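Local structure of cyclase (Uncultured organism, 5IBZ) at residues S111-Y122 against L272-W283; G141-E149 against P306-S315. The protein belongs to the cyclase family, binds acetylphosphate in the crystal, and may act as a hydrolase of the arylformamidase kind. All coordinates share one frame; numbering follows the deposited sequence.

Contact 1 (S111-Y122 against L272-W283); sequences STQWDALSHGWY and LRDLGVYIGEIW. With UVW (acetylphosphate), chain F.
Gln113 and Glu281 form a hydrogen-bonded pair of an antiparallel ladder between strands 113-115 and 278-281, neighbours in the mixed sheet of this cyclase-family fold. Asp115 and Ile279 form the next such pair, joined by Asp115 N to Ile279 O at 2.7 Å. Gln113 O takes two donors from opposite faces of its carbonyl plane, Glu281 N and Trp283 NE1; the indole N-H comes in nearly straight (168°). Beyond the strand end, Thr112 OG1 donates to Ile282 O at 2.7 Å.

Thr112 CG2 sits over the Trp283 five-membered ring, whose six-membered partner turns its edge to the face of Trp114, planes at 74°. Leu117 CD2 rests over the centre of the Tyr278 ring. Arg273, extended from CG to NE, lays CD over the face of Tyr122 and its guanidinium above the same ring in an off-centre cation-pi contact. Within its own segment, NH1 forms a salt bridge with neighbouring Asp274 OD1, and Asn270 ND2 hydrogen-bonds Asp274 OD2.

Charge gathers at the ligand. Glu281 OE1 lies 3.2 Å from Asp115 OD2, the two carboxylates meeting at the pocket. Glu281 OE2 lies 2.6 Å from O2P of acetylphosphate, and His119 NE2 donates to its O1P at 2.6 Å.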
loop_
_atom_site.group_PDB
_atom_site.type_symbol
_atom_site.label_atom_id
_atom_site.label_comp_id
_atom_site.label_asym_id
_atom_site.label_seq_id
_atom_site.Cartn_x
_atom_site.Cartn_y
_atom_site.Cartn_z
ATOM N N SER B 111 7.081 12.766 3.528
ATOM C CA SER B 111 6.576 13.719 4.511
ATOM C C SER B 111 7.760 14.319 5.273
ATOM O O SER B 111 8.892 14.228 4.821
ATOM C CB SER B 111 5.581 13.041 5.461
ATOM O OG SER B 111 4.834 13.987 6.210
ATOM N N THR B 112 7.516 14.940 6.425
ATOM C CA THR B 112 8.600 15.309 7.329
ATOM C C THR B 112 9.510 14.093 7.501
ATOM O O THR B 112 9.036 12.999 7.785
ATOM C CB THR B 112 8.044 15.778 8.679
ATOM O OG1 THR B 112 7.159 16.892 8.455
ATOM C CG2 THR B 112 9.157 16.144 9.621
ATOM N N GLN B 113 10.813 14.285 7.323
ATOM C CA GLN B 113 11.705 13.142 7.175
ATOM C C GLN B 113 13.133 13.402 7.600
ATOM O O GLN B 113 13.601 14.550 7.596
ATOM C CB GLN B 113 11.720 12.686 5.705
ATOM C CG GLN B 113 12.445 13.658 4.763
ATOM C CD GLN B 113 12.157 13.371 3.309
ATOM O OE1 GLN B 113 12.976 12.826 2.576
ATOM N NE2 GLN B 113 10.960 13.691 2.905
ATOM N N TRP B 114 13.809 12.307 7.934
ATOM C CA TRP B 114 15.274 12.209 7.852
ATOM C C TRP B 114 15.609 11.333 6.659
ATOM O O TRP B 114 14.936 10.323 6.419
ATOM C CB TRP B 114 15.915 11.564 9.074
ATOM C CG TRP B 114 16.062 12.403 10.270
ATOM C CD1 TRP B 114 15.510 12.161 11.482
ATOM C CD2 TRP B 114 16.841 13.597 10.417
ATOM N NE1 TRP B 114 15.890 13.124 12.382
ATOM C CE2 TRP B 114 16.705 14.021 11.757
ATOM C CE3 TRP B 114 17.625 14.350 9.557
ATOM C CZ2 TRP B 114 17.309 15.163 12.240
ATOM C CZ3 TRP B 114 18.248 15.475 10.044
ATOM C CH2 TRP B 114 18.077 15.881 11.375
ATOM N N ASP B 115 16.672 11.702 5.963
ATOM C CA ASP B 115 17.266 10.858 4.934
ATOM C C ASP B 115 18.494 10.215 5.512
ATOM O O ASP B 115 19.346 10.898 6.081
ATOM C CB ASP B 115 17.618 11.676 3.707
ATOM C CG ASP B 115 16.401 12.370 3.115
ATOM O OD1 ASP B 115 15.265 11.878 3.323
ATOM O OD2 ASP B 115 16.582 13.423 2.465
ATOM N N ALA B 116 18.573 8.891 5.419
ATOM C CA ALA B 116 19.751 8.148 5.886
ATOM C C ALA B 116 20.932 8.360 4.963
ATOM O O ALA B 116 20.787 8.869 3.849
ATOM C CB ALA B 116 19.435 6.676 5.976
ATOM N N LEU B 117 22.101 7.926 5.413
ATOM C CA LEU B 117 23.294 8.044 4.576
ATOM C C LEU B 117 23.222 7.083 3.377
ATOM O O LEU B 117 23.985 7.212 2.426
ATOM C CB LEU B 117 24.549 7.784 5.406
ATOM C CG LEU B 117 24.665 8.640 6.657
ATOM C CD1 LEU B 117 25.985 8.343 7.348
ATOM C CD2 LEU B 117 24.534 10.142 6.356
ATOM N N SER B 118 22.316 6.112 3.437
ATOM C CA SER B 118 22.052 5.228 2.302
ATOM C C SER B 118 21.134 5.847 1.253
ATOM O O SER B 118 20.856 5.226 0.235
ATOM C CB SER B 118 21.438 3.915 2.797
ATOM O OG SER B 118 20.404 4.162 3.745
ATOM N N HIS B 119 20.628 7.059 1.492
ATOM C CA HIS B 119 19.683 7.686 0.562
ATOM C C HIS B 119 20.336 8.304 -0.679
ATOM O O HIS B 119 19.689 8.401 -1.717
ATOM C CB HIS B 119 18.860 8.772 1.283
ATOM C CG HIS B 119 17.978 9.576 0.382
ATOM N ND1 HIS B 119 16.990 9.009 -0.395
ATOM C CD2 HIS B 119 17.930 10.907 0.135
ATOM C CE1 HIS B 119 16.376 9.955 -1.084
ATOM N NE2 HIS B 119 16.930 11.117 -0.780
ATOM N N GLY B 120 21.588 8.761 -0.574
ATOM C CA GLY B 120 22.197 9.503 -1.667
ATOM C C GLY B 120 23.707 9.460 -1.648
ATOM O O GLY B 120 24.321 9.401 -0.586
ATOM N N TRP B 121 24.294 9.517 -2.833
ATOM C CA TRP B 121 25.737 9.450 -2.988
ATOM C C TRP B 121 26.071 9.849 -4.413
ATOM O O TRP B 121 25.206 10.306 -5.143
ATOM C CB TRP B 121 26.258 8.044 -2.666
ATOM C CG TRP B 121 25.814 6.956 -3.617
ATOM C CD1 TRP B 121 26.538 6.416 -4.659
ATOM C CD2 TRP B 121 24.563 6.254 -3.601
ATOM N NE1 TRP B 121 25.809 5.446 -5.284
ATOM C CE2 TRP B 121 24.596 5.313 -4.657
ATOM C CE3 TRP B 121 23.425 6.320 -2.796
ATOM C CZ2 TRP B 121 23.517 4.472 -4.945
ATOM C CZ3 TRP B 121 22.365 5.471 -3.066
ATOM C CH2 TRP B 121 22.413 4.567 -4.132
ATOM N N TYR B 122 27.328 9.713 -4.802
ATOM C CA TYR B 122 27.707 9.873 -6.195
ATOM C C TYR B 122 28.764 8.827 -6.471
ATOM O O TYR B 122 29.375 8.283 -5.558
ATOM C CB TYR B 122 28.206 11.297 -6.505
ATOM C CG TYR B 122 29.346 11.794 -5.657
ATOM C CD1 TYR B 122 30.664 11.475 -5.979
ATOM C CD2 TYR B 122 29.118 12.591 -4.541
ATOM C CE1 TYR B 122 31.715 11.921 -5.203
ATOM C CE2 TYR B 122 30.165 13.035 -3.758
ATOM C CZ TYR B 122 31.464 12.705 -4.107
ATOM O OH TYR B 122 32.522 13.147 -3.357
ATOM N N LEU B 272 25.763 13.720 2.415
ATOM C CA LEU B 272 25.490 12.311 2.712
ATOM C C LEU B 272 26.705 11.413 2.546
ATOM O O LEU B 272 27.064 10.683 3.466
ATOM C CB LEU B 272 24.358 11.807 1.824
ATOM C CG LEU B 272 23.012 12.503 2.112
ATOM C CD1 LEU B 272 22.011 12.124 1.047
ATOM C CD2 LEU B 272 22.448 12.213 3.489
ATOM N N ARG B 273 27.343 11.479 1.384
ATOM C CA ARG B 273 28.503 10.635 1.112
ATOM C C ARG B 273 29.795 11.107 1.764
ATOM O O ARG B 273 30.487 10.313 2.395
ATOM C CB ARG B 273 28.729 10.511 -0.394
ATOM C CG ARG B 273 29.975 9.734 -0.749
ATOM C CD ARG B 273 30.258 9.865 -2.200
ATOM N NE ARG B 273 31.302 8.978 -2.667
ATOM C CZ ARG B 273 32.585 9.285 -2.776
ATOM N NH1 ARG B 273 33.037 10.472 -2.382
ATOM N NH2 ARG B 273 33.439 8.388 -3.267
ATOM N N ASP B 274 30.158 12.371 1.581
ATOM C CA ASP B 274 31.478 12.791 2.008
ATOM C C ASP B 274 31.531 13.028 3.529
ATOM O O ASP B 274 32.482 12.587 4.185
ATOM C CB ASP B 274 31.905 14.047 1.238
ATOM C CG ASP B 274 32.053 13.800 -0.257
ATOM O OD1 ASP B 274 32.412 12.675 -0.635
ATOM O OD2 ASP B 274 31.812 14.731 -1.053
ATOM N N LEU B 275 30.548 13.736 4.086
ATOM C CA LEU B 275 30.557 14.060 5.523
ATOM C C LEU B 275 29.795 13.084 6.424
ATOM O O LEU B 275 30.026 13.045 7.644
ATOM C CB LEU B 275 29.978 15.462 5.746
ATOM C CG LEU B 275 30.649 16.627 5.021
ATOM C CD1 LEU B 275 30.062 17.948 5.528
ATOM C CD2 LEU B 275 32.148 16.604 5.180
ATOM N N GLY B 276 28.877 12.314 5.848
ATOM C CA GLY B 276 28.020 11.463 6.648
ATOM C C GLY B 276 27.076 12.278 7.530
ATOM O O GLY B 276 26.707 11.862 8.632
ATOM N N VAL B 277 26.654 13.433 7.025
ATOM C CA VAL B 277 25.709 14.320 7.714
ATOM C C VAL B 277 24.292 14.076 7.187
ATOM O O VAL B 277 24.079 14.031 5.987
ATOM C CB VAL B 277 26.144 15.784 7.518
ATOM C CG1 VAL B 277 25.058 16.763 7.966
ATOM C CG2 VAL B 277 27.448 16.058 8.291
ATOM N N TYR B 278 23.338 13.906 8.095
ATOM C CA TYR B 278 21.968 13.577 7.749
ATOM C C TYR B 278 21.215 14.802 7.260
ATOM O O TYR B 278 21.510 15.934 7.647
ATOM C CB TYR B 278 21.259 12.952 8.974
ATOM C CG TYR B 278 21.904 11.645 9.352
ATOM C CD1 TYR B 278 23.066 11.622 10.115
ATOM C CD2 TYR B 278 21.401 10.437 8.909
ATOM C CE1 TYR B 278 23.698 10.440 10.422
ATOM C CE2 TYR B 278 22.014 9.246 9.221
ATOM C CZ TYR B 278 23.183 9.246 9.968
ATOM O OH TYR B 278 23.816 8.049 10.288
ATOM N N ILE B 279 20.254 14.546 6.376
ATOM C CA ILE B 279 19.432 15.584 5.782
ATOM C C ILE B 279 17.978 15.417 6.195
ATOM O O ILE B 279 17.383 14.350 6.020
ATOM C CB ILE B 279 19.541 15.556 4.235
ATOM C CG1 ILE B 279 20.962 15.942 3.792
ATOM C CG2 ILE B 279 18.470 16.414 3.602
ATOM C CD1 ILE B 279 21.194 15.899 2.318
ATOM N N GLY B 280 17.407 16.495 6.731
ATOM C CA GLY B 280 16.003 16.531 7.104
ATOM C C GLY B 280 15.224 17.449 6.183
ATOM O O GLY B 280 15.703 18.527 5.819
ATOM N N GLU B 281 14.038 17.009 5.766
ATOM C CA GLU B 281 13.262 17.764 4.789
ATOM C C GLU B 281 11.799 17.813 5.162
ATOM O O GLU B 281 11.283 16.906 5.827
ATOM C CB GLU B 281 13.407 17.158 3.386
ATOM C CG GLU B 281 14.830 17.292 2.853
ATOM C CD GLU B 281 15.128 16.438 1.638
ATOM O OE1 GLU B 281 14.395 15.473 1.359
ATOM O OE2 GLU B 281 16.112 16.779 0.953
ATOM N N ILE B 282 11.136 18.852 4.682
ATOM C CA ILE B 282 9.697 19.097 4.883
ATOM C C ILE B 282 9.325 19.192 6.372
ATOM O O ILE B 282 8.249 18.785 6.825
ATOM C CB ILE B 282 8.789 18.025 4.187
ATOM C CG1 ILE B 282 9.451 17.474 2.907
ATOM C CG2 ILE B 282 7.452 18.682 3.875
ATOM C CD1 ILE B 282 8.557 16.555 2.076
ATOM N N TRP B 283 10.203 19.804 7.147
ATOM C CA TRP B 283 9.859 20.144 8.521
ATOM C C TRP B 283 8.979 21.398 8.529
ATOM O O TRP B 283 8.946 22.150 7.547
ATOM C CB TRP B 283 11.135 20.353 9.365
ATOM C CG TRP B 283 11.965 19.105 9.595
ATOM C CD1 TRP B 283 12.132 18.056 8.742
ATOM C CD2 TRP B 283 12.745 18.800 10.759
ATOM N NE1 TRP B 283 12.972 17.111 9.298
ATOM C CE2 TRP B 283 13.357 17.545 10.538
ATOM C CE3 TRP B 283 12.971 19.458 11.973
ATOM C CZ2 TRP B 283 14.197 16.956 11.473
ATOM C CZ3 TRP B 283 13.809 18.867 12.902
ATOM C CH2 TRP B 283 14.404 17.634 12.651
HETATM C C1 UVW F . 14.906 14.951 -4.428
HETATM O O1 UVW F . 14.231 13.980 -4.479
HETATM C C1M UVW F . 15.122 15.799 -5.679
HETATM O O2 UVW F . 15.516 15.347 -3.234
HETATM P P UVW F . 15.485 14.445 -1.860
HETATM O O1P UVW F . 15.828 13.002 -2.146
HETATM O O2P UVW F . 16.510 15.067 -0.939
HETATM O O3P UVW F . 14.132 14.490 -1.197
HETATM O O HOH W 1 31.937 7.029 -5.270
#

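Contact 2 (G141-E149 against P306-S315); sequences GGATKLGIE and PLYIPGAVGS
Gly311, in the type II turn Ile309 to Ala312, is gripped through both its polar backbone atoms. Its N-H goes to Glu149 OE1 at 2.9 Å, nearly straight at 165° but from above the carboxylate plane, and its carbonyl receives Ala143 N at 2.8 Å. One residue on, Ala312 O takes Ile148 N at 2.9 Å. The bend of the Glu149 chain at chi2 (-76°) folds the carboxylate back over the turn, where OE1 also lies 3.4 Å from Pro310 CA.

Around these bonds is an apolar shell. Ile148 sends its two branches different ways: CG1, anti to the backbone N (chi1 -161°), reaches Pro306 CB at 3.8 Å, while CG2 meets Ala312 CB and lies 3.4 Å from Ile309 O. Glu149 CB abuts the edge of the Tyr308 ring, and Ala143 CB touches Val313 CG1.

Further out, the turn is closed by Ala312 N to Ile309 O, and Ser315 OG accepts from Leu307 N. A water donates to both Ile148 O and Leu307 O. Asp102 of the second subunit accepts from Val313 N, placing the loop at the interface. The arrangement is that of a type II beta turn with glycine at its third position, clasped by a neighbouring loop.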
loop_
_atom_site.group_PDB
_atom_site.type_symbol
_atom_site.label_atom_id
_atom_site.label_comp_id
_atom_site.label_asym_id
_atom_site.label_seq_id
_atom_site.Cartn_x
_atom_site.Cartn_y
_atom_site.Cartn_z
ATOM N N GLY B 141 17.483 -7.460 1.543
ATOM C CA GLY B 141 18.020 -6.784 2.712
ATOM C C GLY B 141 17.934 -5.268 2.765
ATOM O O GLY B 141 18.314 -4.655 3.769
ATOM N N GLY B 142 17.429 -4.639 1.707
ATOM C CA GLY B 142 17.353 -3.193 1.664
ATOM C C GLY B 142 18.733 -2.585 1.764
ATOM O O GLY B 142 19.685 -3.120 1.206
ATOM N N ALA B 143 18.847 -1.484 2.492
ATOM C CA ALA B 143 20.158 -0.931 2.812
ATOM C C ALA B 143 20.862 -1.839 3.840
ATOM O O ALA B 143 20.622 -1.728 5.048
ATOM C CB ALA B 143 20.015 0.476 3.328
ATOM N N THR B 144 21.719 -2.750 3.373
ATOM C CA THR B 144 22.326 -3.740 4.262
ATOM C C THR B 144 23.452 -3.127 5.080
ATOM O O THR B 144 23.886 -3.693 6.094
ATOM C CB THR B 144 22.874 -4.963 3.496
ATOM O OG1 THR B 144 23.978 -4.589 2.654
ATOM C CG2 THR B 144 21.772 -5.605 2.678
ATOM N N LYS B 145 23.903 -1.966 4.619
ATOM C CA LYS B 145 24.784 -1.078 5.361
ATOM C C LYS B 145 24.164 0.316 5.274
ATOM O O LYS B 145 23.496 0.652 4.294
ATOM C CB LYS B 145 26.208 -1.101 4.791
ATOM C CG LYS B 145 26.976 -2.374 5.108
ATOM C CD LYS B 145 28.421 -2.317 4.661
ATOM C CE LYS B 145 29.176 -3.510 5.215
ATOM N NZ LYS B 145 30.639 -3.366 4.957
ATOM N N LEU B 146 24.377 1.118 6.319
ATOM C CA LEU B 146 23.914 2.508 6.385
ATOM C C LEU B 146 22.385 2.662 6.386
ATOM O O LEU B 146 21.854 3.748 6.099
ATOM C CB LEU B 146 24.496 3.327 5.233
ATOM C CG LEU B 146 26.026 3.290 5.047
ATOM C CD1 LEU B 146 26.450 4.133 3.851
ATOM C CD2 LEU B 146 26.768 3.741 6.299
ATOM N N GLY B 147 21.670 1.596 6.751
ATOM C CA GLY B 147 20.250 1.690 6.973
ATOM C C GLY B 147 19.970 2.583 8.171
ATOM O O GLY B 147 20.828 2.771 9.044
ATOM N N ILE B 148 18.773 3.160 8.199
ATOM C CA ILE B 148 18.398 4.102 9.246
ATOM C C ILE B 148 18.363 3.441 10.640
ATOM O O ILE B 148 18.397 4.163 11.642
ATOM C CB ILE B 148 17.039 4.767 8.915
ATOM C CG1 ILE B 148 16.829 6.063 9.693
ATOM C CG2 ILE B 148 15.862 3.833 9.175
ATOM C CD1 ILE B 148 17.666 7.208 9.229
ATOM N N GLU B 149 18.357 2.112 10.735
ATOM C CA GLU B 149 18.339 1.474 12.060
ATOM C C GLU B 149 19.639 1.771 12.814
ATOM O O GLU B 149 19.689 1.674 14.048
ATOM C CB GLU B 149 18.093 -0.047 11.975
ATOM C CG GLU B 149 19.227 -0.941 11.479
ATOM C CD GLU B 149 19.470 -0.913 9.969
ATOM O OE1 GLU B 149 18.789 -0.178 9.220
ATOM O OE2 GLU B 149 20.378 -1.667 9.546
ATOM N N PRO B 306 14.288 8.776 14.389
ATOM C CA PRO B 306 13.592 8.123 13.288
ATOM C C PRO B 306 12.814 6.910 13.776
ATOM O O PRO B 306 13.026 6.451 14.900
ATOM C CB PRO B 306 14.736 7.674 12.386
ATOM C CG PRO B 306 15.792 7.283 13.366
ATOM C CD PRO B 306 15.670 8.273 14.527
ATOM N N LEU B 307 11.921 6.392 12.947
ATOM C CA LEU B 307 11.331 5.079 13.224
ATOM C C LEU B 307 12.411 4.000 13.076
ATOM O O LEU B 307 13.369 4.156 12.309
ATOM C CB LEU B 307 10.176 4.764 12.287
ATOM C CG LEU B 307 8.983 5.710 12.360
ATOM C CD1 LEU B 307 7.965 5.323 11.326
ATOM C CD2 LEU B 307 8.353 5.676 13.764
ATOM N N TYR B 308 12.241 2.907 13.807
ATOM C CA TYR B 308 13.162 1.780 13.739
ATOM C C TYR B 308 12.783 0.870 12.551
ATOM O O TYR B 308 11.959 -0.054 12.694
ATOM C CB TYR B 308 13.127 1.015 15.070
ATOM C CG TYR B 308 14.058 -0.166 15.221
ATOM C CD1 TYR B 308 14.993 -0.497 14.248
ATOM C CD2 TYR B 308 13.943 -1.003 16.318
ATOM C CE1 TYR B 308 15.812 -1.602 14.380
ATOM C CE2 TYR B 308 14.759 -2.120 16.455
ATOM C CZ TYR B 308 15.686 -2.414 15.480
ATOM O OH TYR B 308 16.500 -3.529 15.606
ATOM N N ILE B 309 13.358 1.162 11.381
ATOM C CA ILE B 309 13.019 0.432 10.156
ATOM C C ILE B 309 14.277 -0.134 9.526
ATOM O O ILE B 309 14.997 0.556 8.808
ATOM C CB ILE B 309 12.308 1.311 9.094
ATOM C CG1 ILE B 309 11.221 2.194 9.711
ATOM C CG2 ILE B 309 11.756 0.406 7.976
ATOM C CD1 ILE B 309 10.641 3.223 8.736
ATOM N N PRO B 310 14.576 -1.395 9.820
ATOM C CA PRO B 310 15.840 -1.944 9.334
ATOM C C PRO B 310 15.896 -1.977 7.817
ATOM O O PRO B 310 14.941 -2.369 7.145
ATOM C CB PRO B 310 15.880 -3.350 9.936
ATOM C CG PRO B 310 14.531 -3.615 10.460
ATOM C CD PRO B 310 13.879 -2.311 10.743
ATOM N N GLY B 311 17.029 -1.529 7.300
ATOM C CA GLY B 311 17.251 -1.530 5.863
ATOM C C GLY B 311 16.597 -0.388 5.117
ATOM O O GLY B 311 16.687 -0.329 3.892
ATOM N N ALA B 312 15.958 0.533 5.832
ATOM C CA ALA B 312 15.350 1.687 5.179
ATOM C C ALA B 312 16.370 2.798 4.969
ATOM O O ALA B 312 17.360 2.905 5.710
ATOM C CB ALA B 312 14.163 2.206 5.993
ATOM N N VAL B 313 16.101 3.637 3.968
ATOM C CA VAL B 313 17.033 4.696 3.614
ATOM C C VAL B 313 16.549 6.075 4.090
ATOM O O VAL B 313 17.083 7.111 3.682
ATOM C CB VAL B 313 17.311 4.720 2.090
ATOM C CG1 VAL B 313 17.866 3.394 1.648
ATOM C CG2 VAL B 313 16.081 5.066 1.288
ATOM N N GLY B 314 15.595 6.073 5.018
ATOM C CA GLY B 314 15.114 7.283 5.666
ATOM C C GLY B 314 13.909 6.928 6.507
ATOM O O GLY B 314 13.526 5.768 6.599
ATOM N N SER B 315 13.278 7.929 7.095
ATOM C CA SER B 315 12.134 7.699 7.954
ATOM C C SER B 315 11.277 8.935 8.085
ATOM O O SER B 315 11.816 10.038 8.130
ATOM C CB SER B 315 12.602 7.312 9.344
ATOM O OG SER B 315 11.502 7.117 10.206
HETATM O O HOH W 2 15.972 3.696 13.104
#

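In the fold
The centres of contacts 1 and 2 lie about 12 Å apart, and both reach the mixed sheet, where strand 113-115 stands between 278-281 and 314-316. Their segments alternate along the chain, in the order 111-122, 141-149, 272-283, 306-315, so each contact closes a long excursion and the two are interlaced. They also touch directly: Ala116 N is 2.9 Å from Val313 O, a probable hydrogen bond, and Val313 CG1 packs on Ser118 OG. Contact 1 is near the chain's centre and carries part of the acetylphosphate pocket; contact 2 lies farther out, at the sheet's margin within this chain. Both meet the second subunit; His119 links pocket and interface, hydrogen-bonding acetylphosphate (NE2) and that subunit's Ala100 O (ND1).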